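Local coordinates for probable acetyltransferases (Chromobacterium violaceum, PDB 3PZJ), which probably transfers an acetyl group from acetyl-coenzyme A to an amino group, perhaps a protein N-terminus, as a member of the GNAT acetyltransferase family, at residues A119-H124 / R155-C160; Q177-L182 / T195-M200; H63-P68 / D161-A166; G106-R111 / E139-L144. All blocks are in the same frame, centred on the assembly; numbering follows the deposited sequence.

Contact 1: residues A119-H124 / R155-C160; sequences AIEIGH and RCEWRC. With EDO (1,2-ethanediol), chain D.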
# COMPACT_ATOMS: atom_id res chain seq x y z
N ALA A 119 8.80 -3.49 -5.20
CA ALA A 119 8.12 -3.88 -3.98
C ALA A 119 6.98 -4.81 -4.38
O ALA A 119 6.21 -4.52 -5.33
CB ALA A 119 7.57 -2.63 -3.19
N ILE A 120 6.77 -5.85 -3.54
CA ILE A 120 5.72 -6.85 -3.78
C ILE A 120 5.26 -7.41 -2.43
O ILE A 120 5.99 -7.25 -1.44
CB ILE A 120 6.23 -7.96 -4.73
CG1 ILE A 120 5.09 -8.73 -5.36
CG2 ILE A 120 7.36 -8.81 -4.09
CD1 ILE A 120 5.50 -9.44 -6.78
N GLU A 121 4.10 -8.08 -2.43
CA GLU A 121 3.55 -8.69 -1.22
C GLU A 121 3.19 -10.14 -1.55
O GLU A 121 2.60 -10.35 -2.61
CB GLU A 121 2.35 -7.92 -0.82
CG GLU A 121 1.64 -8.45 0.44
CD GLU A 121 0.37 -7.67 0.76
OE1 GLU A 121 0.19 -6.50 0.38
OE2 GLU A 121 -0.51 -8.30 1.35
N ILE A 122 3.66 -11.13 -0.76
CA ILE A 122 3.16 -12.50 -0.86
C ILE A 122 1.88 -12.55 -0.03
O ILE A 122 1.91 -12.19 1.12
CB ILE A 122 4.20 -13.53 -0.40
CG1 ILE A 122 5.26 -13.67 -1.50
CG2 ILE A 122 3.62 -14.89 -0.15
CD1 ILE A 122 6.57 -14.27 -1.07
N GLY A 123 0.79 -12.93 -0.66
CA GLY A 123 -0.47 -13.06 -0.01
C GLY A 123 -1.39 -14.05 -0.64
O GLY A 123 -0.94 -14.91 -1.39
N HIS A 124 -2.64 -13.96 -0.22
CA HIS A 124 -3.66 -14.89 -0.53
C HIS A 124 -3.19 -16.30 -0.27
O HIS A 124 -3.48 -17.24 -1.03
CB HIS A 124 -4.08 -14.70 -2.01
CG HIS A 124 -4.85 -13.46 -2.26
ND1 HIS A 124 -4.38 -12.49 -3.11
CD2 HIS A 124 -6.05 -13.02 -1.81
CE1 HIS A 124 -5.24 -11.48 -3.13
NE2 HIS A 124 -6.25 -11.76 -2.34
N ARG A 155 12.01 -5.79 -1.97
CA ARG A 155 11.26 -5.89 -0.74
C ARG A 155 10.05 -6.84 -1.01
O ARG A 155 9.29 -6.59 -1.97
CB ARG A 155 10.72 -4.49 -0.40
CG ARG A 155 9.77 -4.44 0.81
CD ARG A 155 9.03 -3.11 0.92
NE ARG A 155 8.01 -3.12 1.95
CZ ARG A 155 8.24 -3.26 3.28
NH1 ARG A 155 9.44 -3.26 3.82
NH2 ARG A 155 7.22 -3.39 4.09
N CYS A 156 9.86 -7.86 -0.19
CA CYS A 156 8.79 -8.80 -0.24
C CYS A 156 7.93 -8.69 1.05
O CYS A 156 8.61 -8.90 2.02
CB CYS A 156 9.22 -10.25 -0.50
SG CYS A 156 9.76 -10.58 -2.19
N GLU A 157 6.68 -8.28 1.09
CA GLU A 157 5.96 -8.14 2.32
C GLU A 157 5.18 -9.41 2.60
O GLU A 157 4.88 -10.16 1.72
CB GLU A 157 4.95 -7.01 2.24
CG GLU A 157 5.51 -5.72 2.37
CD GLU A 157 4.50 -4.62 2.39
OE1 GLU A 157 4.93 -3.52 2.57
OE2 GLU A 157 3.33 -4.85 2.21
N TRP A 158 4.85 -9.57 3.87
CA TRP A 158 3.87 -10.50 4.34
C TRP A 158 3.02 -9.71 5.32
O TRP A 158 3.54 -9.08 6.18
CB TRP A 158 4.51 -11.70 5.02
CG TRP A 158 3.59 -12.77 5.56
CD1 TRP A 158 2.73 -12.66 6.59
CD2 TRP A 158 3.50 -14.11 5.12
NE1 TRP A 158 2.09 -13.84 6.81
CE2 TRP A 158 2.55 -14.75 5.91
CE3 TRP A 158 4.13 -14.84 4.12
CZ2 TRP A 158 2.23 -16.08 5.74
CZ3 TRP A 158 3.79 -16.14 3.96
CH2 TRP A 158 2.86 -16.75 4.76
N ARG A 159 1.73 -9.74 5.11
CA ARG A 159 0.78 -9.01 5.97
C ARG A 159 -0.32 -9.95 6.54
O ARG A 159 -0.75 -10.90 5.90
CB ARG A 159 0.03 -7.92 5.22
CG ARG A 159 0.87 -6.81 4.78
CD ARG A 159 0.08 -5.66 4.10
NE ARG A 159 1.03 -4.62 3.74
CZ ARG A 159 0.78 -3.32 3.78
NH1 ARG A 159 1.70 -2.47 3.37
NH2 ARG A 159 -0.41 -2.92 4.13
N CYS A 160 -0.76 -9.66 7.76
CA CYS A 160 -1.87 -10.44 8.36
C CYS A 160 -2.65 -9.69 9.39
O CYS A 160 -2.26 -8.67 9.90
CB CYS A 160 -1.37 -11.78 8.94
SG CYS A 160 -0.34 -11.63 10.36
C1 EDO D . -5.02 -12.38 1.58
O1 EDO D . -5.34 -13.64 2.11
C2 EDO D . -3.70 -11.93 2.15
O2 EDO D . -3.05 -11.26 1.11
O HOH W 1 2.03 -4.33 0.03
O HOH W 2 0.43 -10.99 2.93

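Contact 2: residues Q177-L182 / T195-M200; sequences QFEGTL and THVFSM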
# COMPACT_ATOMS: atom_id res chain seq x y z
N GLN A 177 10.94 -10.18 8.67
CA GLN A 177 11.13 -9.40 9.87
C GLN A 177 9.89 -8.59 10.15
O GLN A 177 9.32 -7.98 9.22
CB GLN A 177 12.27 -8.41 9.64
CG GLN A 177 13.62 -9.01 9.27
CD GLN A 177 14.03 -10.09 10.27
OE1 GLN A 177 14.19 -11.28 9.91
NE2 GLN A 177 14.13 -9.70 11.53
N PHE A 178 9.54 -8.46 11.43
CA PHE A 178 8.39 -7.65 11.82
C PHE A 178 8.73 -6.21 11.73
O PHE A 178 9.78 -5.81 12.27
CB PHE A 178 7.95 -8.00 13.27
CG PHE A 178 6.82 -7.19 13.76
CD1 PHE A 178 5.60 -7.25 13.14
CD2 PHE A 178 7.00 -6.27 14.78
CE1 PHE A 178 4.51 -6.40 13.59
CE2 PHE A 178 5.94 -5.43 15.23
CZ PHE A 178 4.69 -5.53 14.62
N GLU A 179 7.88 -5.41 11.05
CA GLU A 179 8.13 -3.99 10.92
C GLU A 179 7.20 -3.12 11.79
O GLU A 179 7.61 -2.08 12.30
CB GLU A 179 8.02 -3.55 9.44
CG GLU A 179 9.19 -4.02 8.62
CD GLU A 179 9.14 -3.58 7.20
OE1 GLU A 179 8.04 -3.40 6.63
OE2 GLU A 179 10.22 -3.54 6.59
N GLY A 180 5.96 -3.49 11.89
CA GLY A 180 5.02 -2.78 12.73
C GLY A 180 3.60 -3.17 12.40
O GLY A 180 3.38 -4.06 11.55
N THR A 181 2.67 -2.53 13.09
CA THR A 181 1.27 -2.79 12.99
C THR A 181 0.49 -1.54 12.62
O THR A 181 0.58 -0.54 13.25
CB THR A 181 0.72 -3.34 14.31
OG1 THR A 181 1.41 -4.50 14.71
CG2 THR A 181 -0.77 -3.62 14.17
N LEU A 182 -0.27 -1.68 11.56
CA LEU A 182 -1.15 -0.66 11.04
C LEU A 182 -2.50 -0.78 11.78
O LEU A 182 -3.33 -1.67 11.49
CB LEU A 182 -1.31 -0.82 9.54
CG LEU A 182 -0.28 -0.20 8.60
CD1 LEU A 182 1.11 -0.05 9.22
CD2 LEU A 182 -0.29 -0.91 7.22
N THR A 195 -3.40 -4.53 11.05
CA THR A 195 -2.57 -5.34 10.20
C THR A 195 -1.11 -5.36 10.62
O THR A 195 -0.51 -4.37 10.66
CB THR A 195 -2.61 -4.81 8.78
OG1 THR A 195 -3.92 -4.98 8.27
CG2 THR A 195 -1.61 -5.56 7.93
N HIS A 196 -0.56 -6.53 10.85
CA HIS A 196 0.87 -6.66 11.04
C HIS A 196 1.57 -6.67 9.68
O HIS A 196 1.12 -7.41 8.74
CB HIS A 196 1.23 -8.00 11.72
CG HIS A 196 0.81 -8.14 13.16
ND1 HIS A 196 0.73 -7.10 14.05
CD2 HIS A 196 0.53 -9.27 13.88
CE1 HIS A 196 0.39 -7.57 15.25
NE2 HIS A 196 0.25 -8.88 15.16
N VAL A 197 2.67 -5.91 9.56
CA VAL A 197 3.50 -5.89 8.35
C VAL A 197 4.86 -6.46 8.65
O VAL A 197 5.54 -6.05 9.63
CB VAL A 197 3.64 -4.47 7.76
CG1 VAL A 197 4.52 -4.50 6.46
CG2 VAL A 197 2.26 -3.85 7.48
N PHE A 198 5.24 -7.45 7.85
CA PHE A 198 6.50 -8.09 7.89
C PHE A 198 7.18 -7.92 6.51
O PHE A 198 6.49 -7.79 5.54
CB PHE A 198 6.36 -9.58 8.11
CG PHE A 198 5.65 -9.97 9.37
CD1 PHE A 198 6.37 -10.34 10.51
CD2 PHE A 198 4.27 -10.08 9.41
CE1 PHE A 198 5.70 -10.74 11.67
CE2 PHE A 198 3.62 -10.48 10.55
CZ PHE A 198 4.34 -10.76 11.70
N SER A 199 8.50 -8.04 6.44
CA SER A 199 9.19 -7.95 5.18
C SER A 199 10.47 -8.71 5.12
O SER A 199 11.10 -8.98 6.15
CB SER A 199 9.47 -6.49 4.79
OG SER A 199 10.56 -5.98 5.54
N MSE A 200 10.87 -9.04 3.90
CA MSE A 200 12.14 -9.67 3.59
C MSE A 200 12.81 -8.90 2.45
O MSE A 200 12.26 -8.80 1.35
CB MSE A 200 11.94 -11.13 3.21
CG MSE A 200 12.87 -11.62 2.10
SE MSE A 200 13.67 -13.35 2.50
CE MSE A 200 14.44 -12.93 4.24

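Contact 3: residues H63-P68 / D161-A166; sequences HWEHLP and DSRNAA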
# COMPACT_ATOMS: atom_id res chain seq x y z
N HIS A 63 -11.54 -21.82 8.03
CA HIS A 63 -10.44 -21.44 7.17
C HIS A 63 -10.34 -19.92 6.92
O HIS A 63 -9.27 -19.34 6.91
CB HIS A 63 -10.52 -22.19 5.81
CG HIS A 63 -9.41 -21.80 4.88
ND1 HIS A 63 -8.11 -22.19 5.07
CD2 HIS A 63 -9.40 -20.89 3.87
CE1 HIS A 63 -7.35 -21.61 4.15
NE2 HIS A 63 -8.11 -20.80 3.42
N TRP A 64 -11.49 -19.28 6.79
CA TRP A 64 -11.61 -17.91 6.37
C TRP A 64 -11.59 -16.93 7.58
O TRP A 64 -11.58 -15.74 7.37
CB TRP A 64 -12.89 -17.75 5.50
CG TRP A 64 -13.08 -18.84 4.47
CD1 TRP A 64 -13.94 -19.91 4.53
CD2 TRP A 64 -12.37 -18.97 3.21
NE1 TRP A 64 -13.79 -20.70 3.40
CE2 TRP A 64 -12.85 -20.13 2.58
CE3 TRP A 64 -11.34 -18.24 2.60
CZ2 TRP A 64 -12.35 -20.55 1.38
CZ3 TRP A 64 -10.88 -18.65 1.42
CH2 TRP A 64 -11.37 -19.80 0.80
N GLU A 65 -11.45 -17.44 8.82
CA GLU A 65 -11.73 -16.68 10.05
C GLU A 65 -11.00 -15.34 10.09
O GLU A 65 -11.57 -14.32 10.50
CB GLU A 65 -11.31 -17.48 11.33
CG GLU A 65 -11.59 -16.70 12.64
CD GLU A 65 -11.38 -17.51 13.91
OE1 GLU A 65 -11.13 -18.74 13.82
OE2 GLU A 65 -11.47 -16.88 14.99
N HIS A 66 -9.73 -15.34 9.72
CA HIS A 66 -8.92 -14.10 9.79
C HIS A 66 -8.62 -13.48 8.41
O HIS A 66 -7.71 -12.59 8.24
CB HIS A 66 -7.59 -14.40 10.47
CG HIS A 66 -7.73 -15.06 11.81
ND1 HIS A 66 -8.25 -14.40 12.92
CD2 HIS A 66 -7.37 -16.30 12.23
CE1 HIS A 66 -8.23 -15.23 13.95
NE2 HIS A 66 -7.70 -16.39 13.56
N LEU A 67 -9.37 -13.89 7.41
CA LEU A 67 -9.15 -13.41 6.04
C LEU A 67 -10.23 -12.46 5.61
O LEU A 67 -11.38 -12.59 6.09
CB LEU A 67 -9.15 -14.61 5.13
CG LEU A 67 -7.83 -15.31 4.88
CD1 LEU A 67 -6.73 -15.12 5.92
CD2 LEU A 67 -8.04 -16.77 4.55
N PRO A 68 -9.94 -11.58 4.63
CA PRO A 68 -10.98 -10.62 4.26
C PRO A 68 -12.02 -11.13 3.26
O PRO A 68 -12.77 -10.36 2.72
CB PRO A 68 -10.18 -9.41 3.71
CG PRO A 68 -8.86 -9.91 3.43
CD PRO A 68 -8.65 -11.26 4.03
N ASP A 161 -3.86 -10.16 9.64
CA ASP A 161 -4.68 -9.63 10.72
C ASP A 161 -3.94 -9.91 11.98
O ASP A 161 -3.38 -10.98 12.17
CB ASP A 161 -6.08 -10.27 10.68
CG ASP A 161 -7.05 -9.66 11.69
OD1 ASP A 161 -6.73 -9.64 12.92
OD2 ASP A 161 -8.17 -9.28 11.24
N SER A 162 -3.89 -8.94 12.86
CA SER A 162 -3.11 -9.11 14.09
C SER A 162 -3.67 -10.24 14.95
O SER A 162 -2.94 -10.83 15.79
CB SER A 162 -3.10 -7.80 14.91
OG SER A 162 -4.41 -7.57 15.43
N ARG A 163 -4.93 -10.63 14.71
CA ARG A 163 -5.52 -11.77 15.46
C ARG A 163 -5.16 -13.12 14.86
O ARG A 163 -5.49 -14.16 15.45
CB ARG A 163 -7.04 -11.65 15.54
CG ARG A 163 -7.45 -10.47 16.37
CD ARG A 163 -8.93 -10.44 16.62
NE ARG A 163 -9.74 -10.43 15.42
CZ ARG A 163 -10.43 -11.49 14.98
NH1 ARG A 163 -10.36 -12.68 15.60
NH2 ARG A 163 -11.19 -11.38 13.89
N ASN A 164 -4.44 -13.10 13.73
CA ASN A 164 -4.08 -14.31 12.98
C ASN A 164 -2.71 -14.75 13.50
O ASN A 164 -1.65 -14.49 12.92
CB ASN A 164 -4.04 -14.07 11.47
CG ASN A 164 -3.99 -15.35 10.67
OD1 ASN A 164 -3.59 -16.38 11.19
ND2 ASN A 164 -4.39 -15.30 9.40
N ALA A 165 -2.75 -15.45 14.63
CA ALA A 165 -1.54 -15.89 15.28
C ALA A 165 -0.66 -16.79 14.39
O ALA A 165 0.57 -16.68 14.40
CB ALA A 165 -1.89 -16.63 16.68
N ALA A 166 -1.29 -17.68 13.67
CA ALA A 166 -0.59 -18.70 12.90
C ALA A 166 0.16 -18.03 11.72
O ALA A 166 1.25 -18.40 11.37
CB ALA A 166 -1.57 -19.73 12.37
O HOH W 3 -5.10 -12.53 8.28

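Contact 4: residues G106-R111 / E139-L144; sequences GFLGYR and EAVFLL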
# COMPACT_ATOMS: atom_id res chain seq x y z
N GLY A 106 -3.72 -26.12 -2.75
CA GLY A 106 -4.13 -24.78 -2.22
C GLY A 106 -3.64 -23.75 -3.20
O GLY A 106 -3.21 -24.11 -4.30
N PHE A 107 -3.68 -22.50 -2.80
CA PHE A 107 -3.19 -21.42 -3.62
C PHE A 107 -2.55 -20.32 -2.83
O PHE A 107 -2.66 -20.27 -1.66
CB PHE A 107 -4.26 -20.89 -4.56
CG PHE A 107 -5.40 -20.19 -3.89
CD1 PHE A 107 -5.46 -18.84 -3.88
CD2 PHE A 107 -6.42 -20.89 -3.32
CE1 PHE A 107 -6.49 -18.22 -3.31
CE2 PHE A 107 -7.45 -20.26 -2.74
CZ PHE A 107 -7.48 -18.94 -2.73
N LEU A 108 -1.82 -19.47 -3.56
CA LEU A 108 -1.14 -18.30 -3.05
C LEU A 108 -0.58 -17.46 -4.19
O LEU A 108 -0.64 -17.85 -5.28
CB LEU A 108 -0.05 -18.67 -2.07
CG LEU A 108 1.29 -19.03 -2.62
CD1 LEU A 108 2.35 -18.97 -1.55
CD2 LEU A 108 1.27 -20.30 -3.30
N GLY A 109 -0.10 -16.28 -3.91
CA GLY A 109 0.47 -15.46 -4.95
C GLY A 109 1.04 -14.15 -4.51
O GLY A 109 1.39 -14.01 -3.39
N TYR A 110 1.13 -13.21 -5.44
CA TYR A 110 1.62 -11.88 -5.19
C TYR A 110 0.43 -10.92 -5.25
O TYR A 110 -0.53 -11.08 -6.05
CB TYR A 110 2.61 -11.52 -6.27
CG TYR A 110 3.84 -12.42 -6.40
CD1 TYR A 110 4.74 -12.57 -5.37
CD2 TYR A 110 4.13 -13.08 -7.61
CE1 TYR A 110 5.91 -13.32 -5.53
CE2 TYR A 110 5.30 -13.86 -7.76
CZ TYR A 110 6.15 -13.97 -6.71
OH TYR A 110 7.28 -14.68 -6.88
N ARG A 111 0.50 -9.87 -4.44
CA ARG A 111 -0.38 -8.75 -4.63
C ARG A 111 0.36 -7.48 -4.37
O ARG A 111 1.54 -7.47 -3.93
CB ARG A 111 -1.59 -8.84 -3.73
CG ARG A 111 -1.17 -8.83 -2.23
CD ARG A 111 -2.40 -9.19 -1.30
NE ARG A 111 -3.51 -8.30 -1.54
CZ ARG A 111 -3.71 -7.10 -0.95
NH1 ARG A 111 -2.90 -6.63 -0.01
NH2 ARG A 111 -4.77 -6.35 -1.30
N GLU A 139 8.09 -25.00 0.87
CA GLU A 139 8.63 -24.83 -0.44
C GLU A 139 7.81 -23.89 -1.30
O GLU A 139 8.40 -23.08 -2.03
CB GLU A 139 8.78 -26.20 -1.14
CG GLU A 139 9.52 -26.01 -2.46
CD GLU A 139 10.02 -27.30 -3.09
OE1 GLU A 139 9.54 -28.39 -2.72
OE2 GLU A 139 10.90 -27.21 -3.99
N ALA A 140 6.46 -23.95 -1.19
CA ALA A 140 5.62 -23.06 -1.99
C ALA A 140 6.01 -21.57 -1.71
O ALA A 140 6.21 -20.75 -2.61
CB ALA A 140 4.15 -23.32 -1.67
N VAL A 141 6.11 -21.23 -0.45
CA VAL A 141 6.44 -19.87 -0.11
C VAL A 141 7.91 -19.50 -0.54
O VAL A 141 8.19 -18.45 -1.14
CB VAL A 141 6.21 -19.60 1.37
CG1 VAL A 141 6.75 -18.23 1.70
CG2 VAL A 141 4.73 -19.60 1.70
N PHE A 142 8.85 -20.38 -0.23
CA PHE A 142 10.24 -20.19 -0.67
C PHE A 142 10.33 -19.97 -2.17
O PHE A 142 11.08 -19.09 -2.59
CB PHE A 142 11.00 -21.46 -0.34
CG PHE A 142 12.39 -21.49 -0.84
CD1 PHE A 142 13.41 -21.04 -0.05
CD2 PHE A 142 12.70 -22.11 -2.05
CE1 PHE A 142 14.74 -21.12 -0.50
CE2 PHE A 142 14.00 -22.19 -2.49
CZ PHE A 142 15.01 -21.70 -1.71
N LEU A 143 9.55 -20.69 -2.98
CA LEU A 143 9.57 -20.49 -4.46
C LEU A 143 9.05 -19.09 -4.91
O LEU A 143 9.63 -18.49 -5.84
CB LEU A 143 8.80 -21.57 -5.17
CG LEU A 143 9.41 -22.93 -5.19
CD1 LEU A 143 8.37 -24.02 -5.69
CD2 LEU A 143 10.67 -22.90 -6.09
N LEU A 144 8.07 -18.51 -4.18
CA LEU A 144 7.66 -17.16 -4.50
C LEU A 144 8.67 -16.17 -4.05
O LEU A 144 8.88 -15.18 -4.75
CB LEU A 144 6.28 -16.81 -3.98
CG LEU A 144 5.07 -17.49 -4.61
CD1 LEU A 144 3.82 -16.84 -4.11
CD2 LEU A 144 5.08 -17.51 -6.17

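Contact 1: residues A119-H124 / R155-C160
The backbone of Glu157 hydrogen-bonds the residues on either side of Glu121: its N donates to Ile120 O (2.8 Å) and its O accepts from Ile122 N (2.9 Å). Together with Ile120 N to Arg155 O, these bonds pair the two parallel strands of a beta-alpha-beta crossover through helix 135-150. The segment axes diverge at 36°, the splay characteristic of GNAT folds, where relatives bind acetyl-coenzyme A. In the widening gap a water accepts from Arg159 N, and His124 N donates to O2 of a 1,2-ethanediol.

On the face bearing Glu121 and Glu157 lies a salt-bridge network. Arg155 grips Glu157 OE1 side-on with NE and NH2 (NH2 to OE1 2.8 Å), while Arg159 NE meets Glu157 OE2 at 2.8 Å from above the carboxylate plane. With CG anti to the backbone N (chi1 179°), Glu121 runs across Arg159 at about a right angle; its OE1 makes a long salt bridge to Arg159 NE, out of the guanidinium plane. The same oxygen is 4.0 Å from Glu157 OE2, a repulsion probably eased by a water that donates to both and by Arg111, which pairs with Glu121. Arg155 also bonds Glu179, and Arg183 O of the second subunit.

The opposite, apolar face is backed by helices 135-150 and 165-174. Trp158 NE1 hydrogen-bonds Ser167 OG, and Ile122 CG2 approaches the Trp158 ring obliquely, 4.3 Å from CZ3.

Contact 2: residues Q177-L182 / T195-M200
Glu179 and Gly180 both turn their backbone nitrogens on Val197 O, and this doubling is the focus of the contact. Glu179 N makes a good bond to Val197 O (2.8 Å), Gly180 N a weak one (3.4 Å), and Val197 N returns the link to Gly180 O. The pairing thus slips by one residue between Phe178 and Gly180, while regular antiparallel pairing holds at both ends, Gln177 with Ser199 and Leu182 with Thr195.

The tight side carries Glu179, Val197 and Ser199, and the second subunit covers it. Ser199 OG, set between its backbone N and carbonyl carbon (chi1 77°), donates to Glu179 OE2 at 2.7 Å from well above the carboxylate plane. Glu179 OE1 lies 3.7 Å from Val197 CG1 and pairs with Arg155. Arg183 of the second subunit reaches both Glu179 OE2 and Ser199 OG, a polar cluster across the subunit interface.

The other side is looser and more solvent-exposed, though helix 165-174 backs Phe198. Phe178 presents its edge to two rings: to the face of Phe198, with planes at 63°, and in an offset way to the face of His196, with planes at 88°. Phe178 CD1 sits over the Phe198 face toward its rim, while one face of Phe178 has Gly180 N above its centre. Farther along, Thr181 OG1 meets His196 ND1 at 2.8 Å near the imidazole plane; the two side chains run side by side.

Two residues, Glu179 and Gly180, set against one, Val197, make a classic beta bulge, here in the antiparallel hairpin at the edge of this chain's GNAT sheet.

Contact 3: residues H63-P68 / D161-A166
His66 O, Asp161 N and Asn164 ND2 share one water, which donates to His66 O (2.6 Å) and accepts from Asp161 N (3.0 Å) and Asn164 ND2 (3.1 Å). Three polar groups from two segments far apart in sequence are thus tied at a single point, and no direct hydrogen bond joins the two.

Packing centres on the His66 ring. Asn164 CA stands over the middle of one face, a CH-pi contact 4.0 Å from the centroid, with Arg163 O over the same face, 3.3 Å from His66 CE1. Glu65 CG covers the centre of the opposite face, sandwiching the imidazole. The Asn164 amide lies at 31° to the ring, its ND2 next to His66 CB. The Arg163 chain bends at chi3 (-57°), which sets NE; its NH1 lies at the edge of the ring, in the ring plane, and ND1 in turn sits over the guanidinium face, the two planes being 61° apart. Burial here leaves His66 ND1 without a polar partner in the model. Glu65 OE2, 4.4 Å from Arg163 NH1, is beyond a salt bridge.

Within 161-166, Asp161 OD1 uses its anti lone pair to accept from Arg163 N at 2.7 Å, an Asx turn that holds the backbone of Arg163, whose O meets the imidazole. Asn164 OD1 caps Ser167 N.

Asx turn, type I turn and N-cap together lead from a central strand into helix 165-174. They meet the loop between helices 46-58 and 75-87, a region that in GNAT relatives often shapes the acceptor site.

Contact 4: residues G106-R111 / E139-L144
Leu108 and Leu144 meet tip to tip, CD1 to CD1 at 3.6 Å, in the buried centre where strand 106-114 packs under helix 135-150. Leu108 holds its CG between the backbone N and the carbonyl carbon (chi1 85°), and Leu144 CD1 also touches that CG. The same methyl of Leu144 rests against Gly109 CA at 3.7 Å, so the leucine reaches the backbone of the strand.

Around this core the contacts thin out. Val141 CG2 reaches Leu108 CD1 at 4.1 Å, the two side chains crossing at about a right angle, and Ala140 CB lies at the margin, near Leu108 CD2. Leu41, Tyr94, Val96 and Ile122 from other strands of the sheet extend the apolar layer under the helix.

Toward the far end Tyr110 takes over. Leu144 CD1 lies over one face of its ring, CD2 is 3.7 Å from Tyr110 CZ, and Ile120 also packs against the tyrosine. The hydroxyl then closes the polar edge: Tyr110 OH donates to Leu144 O at 2.7 Å, in the carbonyl plane and on a lone pair, so a buried phenol finds its acceptor on the helix backbone.

With segment axes 9.5 Å apart and only 22° from parallel, this is classic alpha/beta packing: the crossover helix of the GNAT core laid on the central sheet, the helix whose N-terminal end in relatives receives the pyrophosphate of coenzyme A.

In the fold
Three of the four contacts belong to one mixed sheet. Contact 4 lays helix 135-150 on strand 106-114, contact 1 joins the next two strands, 119-127 and 155-161, and contact 2 adds the hairpin 177-201 beyond them. The centres of contacts 1 and 4, and of 1 and 2, are about 10 Å apart; those of 2 and 4 about 18 Å. Contact 3, about 15 Å from contacts 1 and 2, ties loop 63-68 to the end of strand 155-161, closing a long loop of chain within which contacts 1 and 4 interleave; contact 2 follows. Contacts 1 and 2 touch the second subunit, so this end of the sheet forms part of the dimer interface.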